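Local atomic coordinates of restriction endonuclease LpnPI (Legionella pneumophila subsp. pneumophila str. Philadelphia 1, PDB entry 4RZL), a protein that recognises DNA carrying modified cytosine through this N-terminal SRA-like domain and is probably an endonuclease that cuts such DNA. Residues A[93-98]-A[178-183]. Residues are numbered along the deposited sequence; the frame is centred on the assembly and turned at random.
Sequences DNKHPG and FQNYRA
N94 and N180 both hold CG anti to the backbone N (chi1 -168° and -165°), and each amide reaches the main chain of the opposite segment. ND2 of N94 donates to O of Q179 at 2.8 Å. It arrives nearly in line with the carbonyl, at a C=O...donor angle of 164°. The return bond runs from the backbone N of N94 to OD1 of N180 at 3.0 Å. Here the donor sits above the carbonyl plane of the N180 amide. The CG of K95 lies 3.7 Å from N180 ND2, against the other end of the same amide.

With CG between its backbone N and carbonyl carbon, F178 lays its ring against the backbone of N94 to P97. The peptide between H96 and P97 covers one ring face. O of N94 is in plane at the edge, 3.4 Å from CE2 of F178. P97 adds an off-centre CH-pi contact, its CD 4.2 Å from the centroid of the F178 ring.

This is plain structural packing within the DNA recognition domain. Residues 93-97 run antiparallel to 178-180. The loop follows strand 87-91, a sheet neighbour of 176-187, and leads on toward helix 108-119. Residues 178-182 also pair with strand 166-173. N109 of the helix also donates to OD1 of N180, while G92 O accepts from its ND2, which fixes the flip of this buried amide. The carboxylate of D93 bonds to OG1 of T104, in the loop, and to the backbone N of G108 and N109, at the start of helix 108-119. W77, from another loop, touches K95, F178 and N180, and so packs against both segments.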
# COMPACT_ATOMS: atom_id res chain seq x y z
N ASP A 93 -4.33 -8.71 7.65
CA ASP A 93 -5.26 -9.53 7.04
C ASP A 93 -5.80 -10.70 7.93
O ASP A 93 -6.14 -11.63 7.40
CB ASP A 93 -4.82 -10.02 5.68
CG ASP A 93 -3.60 -10.96 5.72
OD1 ASP A 93 -2.91 -11.06 6.67
OD2 ASP A 93 -3.33 -11.55 4.75
N ASN A 94 -5.77 -10.57 9.19
CA ASN A 94 -6.37 -11.55 10.08
C ASN A 94 -7.55 -10.89 10.78
O ASN A 94 -7.51 -10.53 11.88
CB ASN A 94 -5.38 -12.16 11.10
CG ASN A 94 -5.95 -13.39 11.83
OD1 ASN A 94 -6.70 -14.07 11.30
ND2 ASN A 94 -5.57 -13.61 13.04
N LYS A 95 -8.60 -10.63 10.23
CA LYS A 95 -9.70 -9.84 10.70
C LYS A 95 -10.85 -10.63 11.37
O LYS A 95 -11.70 -10.03 11.86
CB LYS A 95 -10.18 -8.83 9.65
CG LYS A 95 -9.16 -7.70 9.26
CD LYS A 95 -9.64 -6.91 8.10
CE LYS A 95 -8.80 -5.68 7.90
NZ LYS A 95 -9.11 -4.86 6.77
N HIS A 96 -10.76 -11.94 11.35
CA HIS A 96 -11.78 -12.83 11.92
C HIS A 96 -11.12 -13.94 12.75
O HIS A 96 -9.94 -14.26 12.55
CB HIS A 96 -12.62 -13.48 10.81
CG HIS A 96 -13.37 -12.51 9.96
ND1 HIS A 96 -12.82 -11.93 8.83
CD2 HIS A 96 -14.63 -12.02 10.05
CE1 HIS A 96 -13.71 -11.12 8.28
NE2 HIS A 96 -14.82 -11.16 9.00
N PRO A 97 -11.89 -14.52 13.65
CA PRO A 97 -11.43 -15.70 14.36
C PRO A 97 -11.19 -16.84 13.39
O PRO A 97 -11.78 -16.92 12.40
CB PRO A 97 -12.55 -15.95 15.35
CG PRO A 97 -13.25 -14.72 15.45
CD PRO A 97 -13.14 -14.04 14.19
N GLY A 98 -10.20 -17.64 13.66
CA GLY A 98 -9.89 -18.78 12.85
C GLY A 98 -8.51 -19.32 12.94
O GLY A 98 -8.31 -20.27 13.55
N PHE A 178 -8.55 -12.93 19.10
CA PHE A 178 -7.55 -13.23 18.08
C PHE A 178 -6.69 -11.99 17.84
O PHE A 178 -7.05 -10.90 18.26
CB PHE A 178 -8.23 -13.68 16.77
CG PHE A 178 -9.13 -12.63 16.17
CD1 PHE A 178 -10.40 -12.42 16.69
CD2 PHE A 178 -8.71 -11.86 15.10
CE1 PHE A 178 -11.23 -11.45 16.16
CE2 PHE A 178 -9.53 -10.90 14.55
CZ PHE A 178 -10.79 -10.68 15.07
N GLN A 179 -5.55 -12.18 17.17
CA GLN A 179 -4.61 -11.07 16.95
C GLN A 179 -4.48 -10.68 15.48
O GLN A 179 -4.65 -11.51 14.58
CB GLN A 179 -3.23 -11.44 17.50
CG GLN A 179 -3.15 -11.54 19.02
CD GLN A 179 -1.73 -11.82 19.48
OE1 GLN A 179 -1.15 -12.85 19.13
NE2 GLN A 179 -1.16 -10.89 20.25
N ASN A 180 -4.17 -9.41 15.26
CA ASN A 180 -3.96 -8.89 13.92
C ASN A 180 -2.90 -7.80 14.00
O ASN A 180 -2.70 -7.19 15.06
CB ASN A 180 -5.28 -8.35 13.34
CG ASN A 180 -5.22 -8.13 11.81
OD1 ASN A 180 -4.39 -8.73 11.10
ND2 ASN A 180 -6.08 -7.24 11.31
N TYR A 181 -2.22 -7.52 12.90
CA TYR A 181 -1.20 -6.48 12.92
C TYR A 181 -1.78 -5.09 12.71
O TYR A 181 -2.69 -4.88 11.89
CB TYR A 181 -0.13 -6.74 11.86
CG TYR A 181 0.94 -7.72 12.29
CD1 TYR A 181 1.58 -7.61 13.53
CD2 TYR A 181 1.30 -8.77 11.46
CE1 TYR A 181 2.55 -8.51 13.91
CE2 TYR A 181 2.28 -9.68 11.84
CZ TYR A 181 2.89 -9.54 13.06
OH TYR A 181 3.86 -10.44 13.42
N ARG A 182 -1.25 -4.15 13.47
CA ARG A 182 -1.40 -2.73 13.17
C ARG A 182 -0.03 -2.25 12.71
O ARG A 182 0.94 -2.28 13.47
CB ARG A 182 -1.89 -1.96 14.40
CG ARG A 182 -1.97 -0.46 14.24
CD ARG A 182 -2.35 0.12 15.58
NE ARG A 182 -2.60 1.55 15.57
CZ ARG A 182 -1.70 2.46 15.92
NH1 ARG A 182 -0.48 2.08 16.29
NH2 ARG A 182 -2.01 3.75 15.90
N ALA A 183 0.06 -1.86 11.44
CA ALA A 183 1.35 -1.52 10.83
C ALA A 183 1.40 -0.06 10.45
O ALA A 183 0.45 0.46 9.88
CB ALA A 183 1.59 -2.40 9.59